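Local coordinates for putative type VI secretion protein (Escherichia coli, PDB 6SKI) that probably hydrolyses phospholipids as a toxic effector that is loaded onto the VgrG spike of the bacterial type VI secretion system, at residues A[72-77]-A[398-403]; A[366-371]-A[486-491]; A[56-61]-A[151-156]; A[51-56]-A[144-149]; A[281-286]-A[532-537]. All coordinates share one frame; numbering follows the deposited sequence.

Contact 1 (A[72-77]-A[398-403])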
# COMPACT_ATOMS: atom_id res chain seq x y z
N GLN A 72 -30.62 2.30 15.05
CA GLN A 72 -30.50 3.42 14.13
C GLN A 72 -30.80 4.75 14.81
O GLN A 72 -30.20 5.78 14.46
CB GLN A 72 -31.43 3.21 12.93
CG GLN A 72 -30.86 2.30 11.87
CD GLN A 72 -30.08 3.06 10.82
OE1 GLN A 72 -28.96 2.69 10.48
NE2 GLN A 72 -30.66 4.14 10.32
N LYS A 73 -31.72 4.76 15.77
CA LYS A 73 -31.94 5.97 16.55
C LYS A 73 -30.70 6.32 17.36
O LYS A 73 -30.27 7.49 17.37
CB LYS A 73 -33.14 5.78 17.48
CG LYS A 73 -34.38 6.54 17.07
CD LYS A 73 -35.33 6.72 18.25
CE LYS A 73 -34.61 7.27 19.47
NZ LYS A 73 -33.85 8.52 19.18
N ASP A 74 -30.09 5.33 18.00
CA ASP A 74 -28.86 5.57 18.76
C ASP A 74 -27.71 5.95 17.84
O ASP A 74 -26.85 6.74 18.21
CB ASP A 74 -28.51 4.34 19.59
CG ASP A 74 -29.25 4.30 20.91
OD1 ASP A 74 -29.92 5.30 21.25
OD2 ASP A 74 -29.16 3.28 21.62
N ALA A 75 -27.68 5.39 16.63
CA ALA A 75 -26.63 5.75 15.69
C ALA A 75 -26.77 7.19 15.22
O ALA A 75 -25.77 7.92 15.12
CB ALA A 75 -26.64 4.79 14.50
N GLN A 76 -28.00 7.63 14.94
CA GLN A 76 -28.19 9.02 14.58
C GLN A 76 -27.90 9.94 15.75
O GLN A 76 -27.40 11.06 15.56
CB GLN A 76 -29.61 9.24 14.06
CG GLN A 76 -29.88 10.67 13.65
CD GLN A 76 -29.16 11.06 12.39
OE1 GLN A 76 -28.34 11.98 12.38
NE2 GLN A 76 -29.45 10.36 11.30
N SER A 77 -28.17 9.49 16.98
CA SER A 77 -27.80 10.27 18.14
C SER A 77 -26.29 10.35 18.31
O SER A 77 -25.78 11.39 18.74
CB SER A 77 -28.44 9.69 19.40
OG SER A 77 -29.83 9.52 19.24
N GLN A 398 -39.01 14.30 30.24
CA GLN A 398 -37.97 13.31 30.01
C GLN A 398 -36.86 13.87 29.13
O GLN A 398 -37.10 14.70 28.25
CB GLN A 398 -38.55 12.04 29.37
CG GLN A 398 -39.36 11.20 30.33
CD GLN A 398 -39.25 9.72 30.05
OE1 GLN A 398 -39.44 9.28 28.91
NE2 GLN A 398 -38.94 8.94 31.07
N LYS A 399 -35.65 13.38 29.36
CA LYS A 399 -34.48 13.79 28.61
C LYS A 399 -33.73 12.55 28.15
O LYS A 399 -33.70 11.54 28.85
CB LYS A 399 -33.55 14.67 29.46
CG LYS A 399 -32.74 13.89 30.48
CD LYS A 399 -32.43 14.69 31.73
CE LYS A 399 -31.76 16.00 31.41
NZ LYS A 399 -31.24 16.65 32.64
N GLN A 400 -33.13 12.64 26.97
CA GLN A 400 -32.17 11.64 26.53
C GLN A 400 -30.78 12.14 26.90
O GLN A 400 -30.36 13.21 26.45
CB GLN A 400 -32.27 11.38 25.03
CG GLN A 400 -31.57 10.09 24.61
CD GLN A 400 -31.31 10.02 23.13
OE1 GLN A 400 -31.06 11.04 22.48
NE2 GLN A 400 -31.35 8.82 22.57
N VAL A 401 -30.09 11.37 27.73
CA VAL A 401 -28.74 11.67 28.17
C VAL A 401 -27.81 10.64 27.53
O VAL A 401 -28.00 9.43 27.72
CB VAL A 401 -28.61 11.65 29.70
CG1 VAL A 401 -27.15 11.53 30.11
CG2 VAL A 401 -29.23 12.90 30.29
N GLY A 402 -26.84 11.12 26.78
CA GLY A 402 -25.81 10.28 26.21
C GLY A 402 -24.46 10.69 26.76
O GLY A 402 -24.22 11.86 27.04
N ALA A 403 -23.58 9.71 26.93
CA ALA A 403 -22.24 9.96 27.41
C ALA A 403 -21.25 9.21 26.54
O ALA A 403 -21.54 8.11 26.05
CB ALA A 403 -22.08 9.55 28.87
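Gln400, on the middle strand of the antiparallel sheet built from strands 328-341, 398-409 and 376-386, stretches its amide toward Ser77, Asp74 and Lys73 of helix 72-85. The two segment axes stay 11.1 Å apart, so a long side chain is needed to bridge the gap. Gln400 provides it: CG stands anti to the backbone N (chi1 -164°) and the chain runs on extended. Ser77 OG lies almost evenly before the amide, 3.7 Å from Gln400 NE2 and 3.8 Å from Gln400 OE1, too far for a hydrogen bond to either. The hydroxyl is instead turned back on its own helix, where Ser77 OG gives a bond of 2.8 Å to Lys73 O, one turn earlier. Ser77 N and Ser77 OG approach that carbonyl from opposite faces of its plane. Helix segment 72-77 crosses strand segment 398-403 at 67°, and Phe337 and Arg382 of the flanking strands touch both Ser77 and Gln400. Asp74 OD1 comes within 4.0 Å of Gln400 NE2, its carboxylate plane 35° from that of the amide, while the solvent-exposed Lys73 brings NZ to 4.2 Å from Gln400 NE2.

Contact 2 (A[366-371]-A[486-491])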
# COMPACT_ATOMS: atom_id res chain seq x y z
N PRO A 366 -1.94 0.85 28.63
CA PRO A 366 -0.62 1.13 28.06
C PRO A 366 -0.66 1.40 26.57
O PRO A 366 0.31 1.94 26.03
CB PRO A 366 0.16 -0.15 28.38
CG PRO A 366 -0.89 -1.20 28.28
CD PRO A 366 -2.09 -0.58 28.96
N ALA A 367 -1.75 1.03 25.89
CA ALA A 367 -1.86 1.28 24.46
C ALA A 367 -1.88 2.78 24.16
O ALA A 367 -1.31 3.23 23.16
CB ALA A 367 -3.12 0.62 23.91
N LEU A 368 -2.53 3.56 25.01
CA LEU A 368 -2.64 5.00 24.84
C LEU A 368 -1.83 5.76 25.89
O LEU A 368 -2.07 6.95 26.12
CB LEU A 368 -4.10 5.43 24.89
CG LEU A 368 -5.00 4.81 23.82
CD1 LEU A 368 -6.46 5.03 24.16
CD2 LEU A 368 -4.67 5.39 22.46
N LYS A 369 -0.86 5.09 26.52
CA LYS A 369 -0.10 5.70 27.60
C LYS A 369 0.64 6.94 27.15
O LYS A 369 0.80 7.89 27.92
CB LYS A 369 0.88 4.68 28.18
CG LYS A 369 1.67 5.18 29.37
CD LYS A 369 2.81 4.24 29.70
CE LYS A 369 3.45 4.60 31.03
NZ LYS A 369 3.63 6.07 31.17
N HIS A 370 1.10 6.96 25.90
CA HIS A 370 1.93 8.04 25.40
C HIS A 370 1.20 8.98 24.45
O HIS A 370 1.76 10.01 24.07
CB HIS A 370 3.16 7.46 24.70
CG HIS A 370 3.96 6.53 25.56
ND1 HIS A 370 4.68 6.97 26.65
CD2 HIS A 370 4.13 5.19 25.51
CE1 HIS A 370 5.27 5.94 27.23
NE2 HIS A 370 4.95 4.85 26.56
N ILE A 371 -0.04 8.65 24.08
CA ILE A 371 -0.81 9.49 23.17
C ILE A 371 -1.75 10.42 23.93
O ILE A 371 -1.99 11.55 23.48
CB ILE A 371 -1.61 8.61 22.18
CG1 ILE A 371 -0.66 7.85 21.26
CG2 ILE A 371 -2.57 9.44 21.35
CD1 ILE A 371 -1.05 6.41 21.05
N THR A 486 2.60 10.44 17.22
CA THR A 486 1.75 9.33 16.83
C THR A 486 0.29 9.73 16.93
O THR A 486 -0.13 10.36 17.91
CB THR A 486 2.02 8.09 17.69
OG1 THR A 486 0.97 7.14 17.51
CG2 THR A 486 2.11 8.45 19.13
N HIS A 487 -0.48 9.38 15.91
CA HIS A 487 -1.89 9.71 15.84
C HIS A 487 -2.71 8.59 16.46
O HIS A 487 -2.35 7.42 16.35
CB HIS A 487 -2.34 9.93 14.39
CG HIS A 487 -1.63 11.04 13.69
ND1 HIS A 487 -2.29 12.10 13.10
CD2 HIS A 487 -0.31 11.26 13.48
CE1 HIS A 487 -1.41 12.92 12.56
NE2 HIS A 487 -0.20 12.44 12.77
N CYS A 488 -3.80 8.96 17.11
CA CYS A 488 -4.78 7.99 17.59
C CYS A 488 -5.73 7.70 16.43
O CYS A 488 -6.59 8.52 16.11
CB CYS A 488 -5.52 8.51 18.82
SG CYS A 488 -6.75 7.36 19.48
N SER A 489 -5.57 6.54 15.80
CA SER A 489 -6.33 6.20 14.62
C SER A 489 -7.58 5.39 14.92
O SER A 489 -8.50 5.36 14.10
CB SER A 489 -5.46 5.42 13.63
OG SER A 489 -4.87 4.30 14.24
N ALA A 490 -7.63 4.74 16.08
CA ALA A 490 -8.81 4.00 16.50
C ALA A 490 -9.72 4.92 17.31
O ALA A 490 -9.29 5.51 18.31
CB ALA A 490 -8.42 2.78 17.34
N ASN A 491 -10.96 5.06 16.86
CA ASN A 491 -11.92 5.92 17.53
C ASN A 491 -13.31 5.35 17.33
O ASN A 491 -13.51 4.41 16.55
CB ASN A 491 -11.86 7.36 17.03
CG ASN A 491 -11.89 7.45 15.52
OD1 ASN A 491 -12.93 7.27 14.90
ND2 ASN A 491 -10.74 7.75 14.92
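Ile371 and Thr486 make the closest meeting here, with Ile371 CG1 3.5 Å from Thr486 CG2 and the two side chains crossing at about a right angle. Thr486 places its oxygen anti to the backbone N (chi1 166°), which puts the methyl between N and the carbonyl carbon and turns it onto the isoleucine. Both residues are beta-branched, and Ile371 uses its second branch as well: CG2 rests 4.0 Å from Cys488 CB. Leu368 completes this layer from three residues earlier, its CD2 coming to 4.1 Å from Cys488 SG. Cysteine suits the place, since a small, polarisable side chain can meet two branched aliphatic neighbours at once.

Neither segment is regular helix or strand; one belongs to the connection between helix 350-362 and strand 376-386, the other to that between helix 476-483 and strand 495-497. Their positions are fixed from outside: Thr486 O accepts from Arg409, His487 N gives to Asp312, and the His487 side chain, which leaves the backbone away from 366-371, stacks its ring with that of Tyr317. Cys488 also touches Leu330 and Leu332 of strand 328-341, which extend the apolar layer, while Ala367 O is bonded by the hydroxyl of Tyr288. No hydrogen bond crosses between the two segments, so their attraction is one of buried apolar surface, and shape complementarity rather than bond direction sets how they fit.

Contact 3 (A[56-61]-A[151-156])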
# COMPACT_ATOMS: atom_id res chain seq x y z
N ARG A 56 -14.69 2.32 1.60
CA ARG A 56 -15.39 2.79 2.78
C ARG A 56 -16.58 1.90 3.11
O ARG A 56 -16.89 1.66 4.28
CB ARG A 56 -15.83 4.24 2.57
CG ARG A 56 -14.67 5.21 2.45
CD ARG A 56 -15.14 6.64 2.58
NE ARG A 56 -16.56 6.78 2.28
CZ ARG A 56 -17.03 7.28 1.14
NH1 ARG A 56 -16.20 7.69 0.20
NH2 ARG A 56 -18.34 7.36 0.95
N LEU A 57 -17.25 1.39 2.07
CA LEU A 57 -18.37 0.49 2.31
C LEU A 57 -17.90 -0.90 2.72
O LEU A 57 -18.58 -1.56 3.51
CB LEU A 57 -19.25 0.39 1.06
CG LEU A 57 -19.97 1.68 0.67
CD1 LEU A 57 -20.86 1.44 -0.52
CD2 LEU A 57 -20.76 2.21 1.84
N MET A 58 -16.76 -1.34 2.20
CA MET A 58 -16.16 -2.58 2.69
C MET A 58 -15.89 -2.50 4.18
O MET A 58 -15.98 -3.51 4.89
CB MET A 58 -14.86 -2.87 1.95
CG MET A 58 -14.91 -4.06 1.02
SD MET A 58 -13.28 -4.49 0.41
CE MET A 58 -12.72 -5.61 1.68
N LYS A 59 -15.56 -1.30 4.67
CA LYS A 59 -15.32 -1.14 6.10
C LYS A 59 -16.59 -1.38 6.93
O LYS A 59 -16.49 -1.61 8.14
CB LYS A 59 -14.74 0.24 6.38
CG LYS A 59 -13.22 0.24 6.44
CD LYS A 59 -12.64 1.61 6.71
CE LYS A 59 -12.80 2.52 5.51
NZ LYS A 59 -12.47 3.93 5.85
N PHE A 60 -17.77 -1.33 6.32
CA PHE A 60 -19.01 -1.63 7.04
C PHE A 60 -19.01 -3.05 7.59
O PHE A 60 -19.63 -3.32 8.62
CB PHE A 60 -20.23 -1.46 6.15
CG PHE A 60 -20.82 -0.08 6.17
CD1 PHE A 60 -21.99 0.17 6.86
CD2 PHE A 60 -20.22 0.95 5.48
CE1 PHE A 60 -22.54 1.43 6.87
CE2 PHE A 60 -20.77 2.21 5.49
CZ PHE A 60 -21.93 2.45 6.18
N ASN A 61 -18.35 -3.98 6.90
CA ASN A 61 -18.33 -5.37 7.32
C ASN A 61 -17.73 -5.49 8.72
O ASN A 61 -16.60 -5.08 8.96
CB ASN A 61 -17.52 -6.20 6.32
CG ASN A 61 -17.75 -7.68 6.47
OD1 ASN A 61 -18.81 -8.19 6.12
ND2 ASN A 61 -16.74 -8.39 6.96
N LEU A 151 -16.45 -5.79 -4.76
CA LEU A 151 -15.74 -7.02 -5.07
C LEU A 151 -14.39 -6.75 -5.70
O LEU A 151 -13.45 -7.53 -5.52
CB LEU A 151 -16.59 -7.89 -6.01
CG LEU A 151 -17.40 -8.99 -5.33
CD1 LEU A 151 -18.25 -9.71 -6.35
CD2 LEU A 151 -16.47 -9.95 -4.61
N ASP A 152 -14.27 -5.65 -6.45
CA ASP A 152 -12.99 -5.26 -7.02
C ASP A 152 -12.02 -4.86 -5.93
O ASP A 152 -10.83 -5.19 -5.99
CB ASP A 152 -13.20 -4.11 -8.00
CG ASP A 152 -13.60 -4.59 -9.38
OD1 ASP A 152 -13.84 -3.73 -10.26
OD2 ASP A 152 -13.69 -5.81 -9.58
N ILE A 153 -12.50 -4.13 -4.92
CA ILE A 153 -11.65 -3.78 -3.78
C ILE A 153 -11.31 -5.02 -2.97
O ILE A 153 -10.19 -5.16 -2.46
CB ILE A 153 -12.32 -2.71 -2.91
CG1 ILE A 153 -12.68 -1.49 -3.77
CG2 ILE A 153 -11.41 -2.30 -1.78
CD1 ILE A 153 -11.49 -0.68 -4.19
N PHE A 154 -12.26 -5.95 -2.84
CA PHE A 154 -12.00 -7.17 -2.08
C PHE A 154 -10.90 -7.99 -2.73
O PHE A 154 -10.07 -8.59 -2.03
CB PHE A 154 -13.29 -7.99 -1.97
CG PHE A 154 -13.14 -9.24 -1.17
CD1 PHE A 154 -13.34 -10.48 -1.76
CD2 PHE A 154 -12.80 -9.19 0.17
CE1 PHE A 154 -13.22 -11.63 -1.02
CE2 PHE A 154 -12.67 -10.34 0.91
CZ PHE A 154 -12.88 -11.57 0.31
N GLU A 155 -10.87 -8.03 -4.06
CA GLU A 155 -9.85 -8.75 -4.81
C GLU A 155 -8.72 -7.84 -5.26
O GLU A 155 -8.01 -8.16 -6.21
CB GLU A 155 -10.49 -9.44 -6.01
CG GLU A 155 -11.07 -10.80 -5.70
CD GLU A 155 -12.19 -11.17 -6.64
OE1 GLU A 155 -12.64 -10.30 -7.41
OE2 GLU A 155 -12.62 -12.35 -6.61
N GLY A 156 -8.55 -6.70 -4.59
CA GLY A 156 -7.67 -5.66 -5.10
C GLY A 156 -6.21 -6.03 -5.14
O GLY A 156 -5.45 -5.48 -5.94
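The Phe154 ring receives Met58 at its edge: Met58 CE lies in the ring plane, 3.9 Å from Phe154 CD2, so the methyl abuts the rim and the sulfur does not stack over a face. Ile253 and Pro265, from a loop region, also touch this phenylalanine. Met58 reaches the spot by bending at its last torsion (chi3 88°), which swings CE toward the ring while the sulfur stays against the helix backbone. Met58 SD packs 3.6 Å from Ile153 CG2 and 3.7 Å from Phe154 N. Methionine suits this position because its flexible, unbranched chain can follow a helix surface and serve two neighbours of different shape.

Here helix 53-58 meets the last turn of helix 144-154. Phe154 closes that helix, and Glu155 then leaves helical geometry while standing at the N-cap position of helix 156-178, so the ring lies just ahead of a junction between two helices. On the other side the chain turns as well: Met58 to Asn61 form a type I beta turn, with Asn61 N bonded to Met58 O at 3.1 Å. The Asn61 amide is held in turn by Asn255 and Ser254, neighbours in sequence of the Ile253 that touches the Phe154 ring.

Contact 4 (A[51-56]-A[144-149])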
# COMPACT_ATOMS: atom_id res chain seq x y z
N GLU A 51 -10.31 8.04 -0.20
CA GLU A 51 -10.72 6.65 -0.34
C GLU A 51 -12.02 6.57 -1.12
O GLU A 51 -12.94 7.36 -0.89
CB GLU A 51 -10.88 6.01 1.04
CG GLU A 51 -10.70 4.51 1.06
CD GLU A 51 -10.84 3.93 2.45
OE1 GLU A 51 -11.24 4.67 3.36
OE2 GLU A 51 -10.54 2.73 2.62
N ASN A 52 -12.10 5.63 -2.05
CA ASN A 52 -13.30 5.53 -2.86
C ASN A 52 -14.45 4.94 -2.04
O ASN A 52 -14.27 4.42 -0.94
CB ASN A 52 -13.05 4.69 -4.11
CG ASN A 52 -12.45 3.33 -3.82
OD1 ASN A 52 -12.63 2.78 -2.73
ND2 ASN A 52 -11.74 2.79 -4.78
N THR A 53 -15.66 5.06 -2.59
CA THR A 53 -16.85 4.62 -1.88
C THR A 53 -16.80 3.13 -1.57
O THR A 53 -17.24 2.69 -0.51
CB THR A 53 -18.10 4.96 -2.69
OG1 THR A 53 -18.24 6.38 -2.77
CG2 THR A 53 -19.34 4.38 -2.04
N ALA A 54 -16.24 2.33 -2.49
CA ALA A 54 -16.26 0.89 -2.33
C ALA A 54 -15.44 0.44 -1.12
O ALA A 54 -15.86 -0.45 -0.38
CB ALA A 54 -15.75 0.22 -3.60
N SER A 55 -14.28 1.05 -0.90
CA SER A 55 -13.45 0.71 0.26
C SER A 55 -14.15 1.10 1.56
O SER A 55 -14.19 0.33 2.53
CB SER A 55 -12.10 1.40 0.15
OG SER A 55 -11.15 0.60 -0.52
N ARG A 56 -14.69 2.32 1.60
CA ARG A 56 -15.39 2.79 2.78
C ARG A 56 -16.58 1.90 3.11
O ARG A 56 -16.89 1.66 4.28
CB ARG A 56 -15.83 4.24 2.57
CG ARG A 56 -14.67 5.21 2.45
CD ARG A 56 -15.14 6.64 2.58
NE ARG A 56 -16.56 6.78 2.28
CZ ARG A 56 -17.03 7.28 1.14
NH1 ARG A 56 -16.20 7.69 0.20
NH2 ARG A 56 -18.34 7.36 0.95
N MET A 144 -25.71 -0.70 -9.11
CA MET A 144 -25.41 -1.92 -9.85
C MET A 144 -23.91 -2.19 -9.85
O MET A 144 -23.46 -3.30 -9.54
CB MET A 144 -25.93 -1.79 -11.28
CG MET A 144 -27.10 -0.82 -11.44
SD MET A 144 -28.70 -1.59 -11.77
CE MET A 144 -28.60 -3.09 -10.79
N GLY A 145 -23.11 -1.18 -10.21
CA GLY A 145 -21.67 -1.34 -10.18
C GLY A 145 -21.13 -1.44 -8.77
O GLY A 145 -20.02 -1.95 -8.56
N LEU A 146 -21.88 -0.95 -7.79
CA LEU A 146 -21.35 -0.81 -6.43
C LEU A 146 -20.95 -2.16 -5.84
O LEU A 146 -19.91 -2.27 -5.19
CB LEU A 146 -22.37 -0.12 -5.54
CG LEU A 146 -21.88 0.22 -4.14
CD1 LEU A 146 -20.68 1.14 -4.21
CD2 LEU A 146 -22.99 0.87 -3.36
N GLY A 147 -21.77 -3.20 -6.05
CA GLY A 147 -21.35 -4.53 -5.63
C GLY A 147 -20.11 -5.00 -6.36
O GLY A 147 -19.20 -5.57 -5.76
N THR A 148 -20.05 -4.75 -7.67
CA THR A 148 -18.86 -5.07 -8.44
C THR A 148 -17.66 -4.25 -7.96
O THR A 148 -16.54 -4.75 -7.93
CB THR A 148 -19.12 -4.85 -9.93
OG1 THR A 148 -20.23 -5.64 -10.34
CG2 THR A 148 -17.90 -5.24 -10.75
N SER A 149 -17.89 -3.00 -7.57
CA SER A 149 -16.81 -2.17 -7.06
C SER A 149 -16.28 -2.70 -5.73
O SER A 149 -15.06 -2.73 -5.51
CB SER A 149 -17.28 -0.73 -6.90
OG SER A 149 -17.11 0.00 -8.09
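Ala54 and Ser149 bring two helix backbones close together, their CA atoms only 5.7 Å apart where helix 53-58 meets helix 144-154. Such proximity calls for small residues. Ala54 points its methyl toward helix 144-154, so that CB lies 3.6 Å from Ser149 O and 3.8 Å from Ser149 CB. Further out, Thr53 CG2 meets Leu146 CD1 at 4.1 Å, the side chains crossing at about a right angle. Threonine offers its methyl because, with OG1 beside the backbone N (chi1 -66°), CG2 stands anti to that N, whereas Leu146, with CG anti to its own N (chi1 -174°), leans its branched end toward the threonine.

The start of helix 53-58 is shaped by Asn52 at the N-cap. Asn52 OD1 accepts from Ser55 N at 3.0 Å, the donor being tilted 29° from the carbonyl plane; the short amide side chain thereby satisfies an N-H that the first turn cannot. Arg56 folds back over the same turn, with Thr53 CA off-centre over one guanidinium face and a weak bond from Arg56 NH1 to Glu51 O. Outside the pair, Glu51 forms a salt bridge with Lys59 and Ser55 OG bonds to Arg198, tying this turn to helix 198-211. Between the two segments there is no hydrogen bond: polar groups order the short helix itself, while contacts of the alanine methyl with the Ser149 carbonyl and CB, and of two methyls further out, join it to helix 144-154.

Contact 5 (A[281-286]-A[532-537])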
# COMPACT_ATOMS: atom_id res chain seq x y z
N GLN A 281 10.25 -5.52 7.35
CA GLN A 281 8.97 -4.90 7.65
C GLN A 281 9.08 -4.00 8.86
O GLN A 281 9.72 -4.36 9.85
CB GLN A 281 7.87 -5.93 7.91
CG GLN A 281 6.49 -5.32 7.84
CD GLN A 281 5.39 -6.33 7.97
OE1 GLN A 281 5.50 -7.31 8.70
NE2 GLN A 281 4.29 -6.10 7.26
N ILE A 282 8.46 -2.84 8.77
CA ILE A 282 8.20 -2.00 9.93
C ILE A 282 6.76 -2.25 10.35
O ILE A 282 5.92 -2.59 9.51
CB ILE A 282 8.45 -0.51 9.63
CG1 ILE A 282 9.77 -0.36 8.87
CG2 ILE A 282 8.54 0.27 10.92
CD1 ILE A 282 10.09 1.06 8.49
N THR A 283 6.49 -2.16 11.64
CA THR A 283 5.17 -2.48 12.18
C THR A 283 4.74 -1.35 13.10
O THR A 283 5.55 -0.79 13.83
CB THR A 283 5.21 -3.82 12.93
OG1 THR A 283 5.10 -4.89 11.98
CG2 THR A 283 4.10 -3.93 13.95
N ALA A 284 3.45 -1.01 13.05
CA ALA A 284 2.91 0.04 13.89
C ALA A 284 2.62 -0.52 15.28
O ALA A 284 1.79 -1.42 15.43
CB ALA A 284 1.64 0.61 13.27
N MET A 285 3.28 0.02 16.29
CA MET A 285 3.08 -0.43 17.66
C MET A 285 1.82 0.14 18.29
O MET A 285 1.34 -0.41 19.28
CB MET A 285 4.28 -0.08 18.53
CG MET A 285 5.39 -1.10 18.50
SD MET A 285 6.72 -0.78 19.67
CE MET A 285 6.24 0.81 20.33
N ASN A 286 1.28 1.22 17.73
CA ASN A 286 0.11 1.89 18.28
C ASN A 286 -1.00 1.95 17.24
O ASN A 286 -1.72 2.95 17.14
CB ASN A 286 0.46 3.28 18.79
CG ASN A 286 1.62 3.26 19.75
OD1 ASN A 286 1.58 2.58 20.77
ND2 ASN A 286 2.66 4.02 19.44
N TRP A 532 -8.50 -3.10 22.84
CA TRP A 532 -7.49 -2.18 22.32
C TRP A 532 -6.18 -2.91 22.03
O TRP A 532 -5.09 -2.40 22.30
CB TRP A 532 -7.26 -1.01 23.28
CG TRP A 532 -8.29 0.06 23.15
CD1 TRP A 532 -9.49 0.12 23.81
CD2 TRP A 532 -8.23 1.22 22.33
NE1 TRP A 532 -10.17 1.25 23.44
CE2 TRP A 532 -9.42 1.94 22.53
CE3 TRP A 532 -7.28 1.73 21.44
CZ2 TRP A 532 -9.68 3.14 21.88
CZ3 TRP A 532 -7.54 2.92 20.80
CH2 TRP A 532 -8.73 3.61 21.02
N ILE A 533 -6.29 -4.12 21.49
CA ILE A 533 -5.15 -4.93 21.10
C ILE A 533 -5.33 -5.31 19.64
O ILE A 533 -6.36 -5.90 19.28
CB ILE A 533 -5.01 -6.19 21.97
CG1 ILE A 533 -4.87 -5.81 23.44
CG2 ILE A 533 -3.83 -7.02 21.52
CD1 ILE A 533 -5.41 -6.86 24.38
N ARG A 534 -4.35 -4.98 18.81
CA ARG A 534 -4.46 -5.23 17.39
C ARG A 534 -4.41 -6.73 17.10
O ARG A 534 -3.71 -7.50 17.77
CB ARG A 534 -3.34 -4.52 16.64
CG ARG A 534 -3.51 -4.45 15.15
CD ARG A 534 -2.18 -4.18 14.49
NE ARG A 534 -2.34 -3.65 13.14
CZ ARG A 534 -1.35 -3.11 12.44
NH1 ARG A 534 -0.14 -3.02 12.97
NH2 ARG A 534 -1.58 -2.65 11.22
N SER A 535 -5.15 -7.14 16.07
CA SER A 535 -5.16 -8.52 15.64
C SER A 535 -3.97 -8.77 14.72
O SER A 535 -3.81 -8.08 13.71
CB SER A 535 -6.47 -8.85 14.92
OG SER A 535 -7.42 -9.39 15.81
N VAL A 536 -3.13 -9.73 15.08
CA VAL A 536 -1.95 -10.07 14.31
C VAL A 536 -2.11 -11.48 13.76
O VAL A 536 -2.45 -12.41 14.51
CB VAL A 536 -0.67 -9.95 15.16
CG1 VAL A 536 0.55 -10.06 14.29
CG2 VAL A 536 -0.67 -8.64 15.90
N TRP A 537 -1.86 -11.64 12.47
CA TRP A 537 -1.85 -12.92 11.79
C TRP A 537 -0.40 -13.22 11.43
O TRP A 537 0.18 -12.54 10.59
CB TRP A 537 -2.73 -12.90 10.54
CG TRP A 537 -4.05 -12.21 10.72
CD1 TRP A 537 -4.54 -11.19 9.96
CD2 TRP A 537 -5.05 -12.50 11.71
NE1 TRP A 537 -5.78 -10.82 10.42
CE2 TRP A 537 -6.11 -11.60 11.49
CE3 TRP A 537 -5.15 -13.42 12.75
CZ2 TRP A 537 -7.26 -11.60 12.28
CZ3 TRP A 537 -6.28 -13.42 13.53
CH2 TRP A 537 -7.33 -12.51 13.29
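Arg534 is the one residue of 532-537 that reaches segment 281-286, at the end of strand 278-284, where it meets Ala284 and Thr283. Its CG lies anti to the backbone N (chi1 -167°) and the chain remains extended to NE, so the guanidinium is delivered to the strand end from a backbone that itself stays distant.

The polar approach is to the strand's backbone: Arg534 NH1 stands 3.5 Å from Ala284 O, oblique to the guanidinium, a close polar approach that is not a hydrogen bond. The stronger polar partners lie beyond the two segments. Arg534 NH2 forms a salt bridge with Asp245, and NE gives a hydrogen bond to Phe292 O, so the group is fixed at more than one corner.

Van der Waals contact with the guanidinium is slight: Ala284 CB lies 4.1 Å from Arg534 NH1, and Thr283 CG2 is 4.4 Å from the same nitrogen. Alanine suits this place because a small side chain lets the broad guanidinium come up to the strand end, while Thr283 presents its methyl to the arginine and shares a weak hydrogen bond between its OG1 and Glu303.

Strand 278-284 belongs to the mostly parallel sheet expected of an alpha/beta hydrolase, and strand 536-538, just after Arg534, pairs with 294-296. Asp245, with Ser197 and His310, has the geometry of a Ser-His-Asp catalytic triad, consistent with a phospholipase. Arg534 would then be a second-shell residue: its NH2 salt bridge to Asp245 OD2, with NE held by Phe292 O, would help to orient the carboxylate, while Ala284 N adds a weak bond to the other oxygen.

Contacts 3 and 4 join the same two helices, 53-58 and 144-154, with centres 7 Å apart; their segments overlap at Arg56, which makes no contact across either. Contact 3 is buried and relies on long or aromatic side chains, whereas contact 4 is partly buried and uses small ones where the backbones come closer. Contacts 2 and 5 are also buried and touch each other, Trp532 packing on Ala490, yet one is aliphatic and the other centres on an arginine beside the putative triad. Contact 1, its centre about 34 Å from the centre of the chain and touching none of the others, is the peripheral one, with polar side chains meeting loosely.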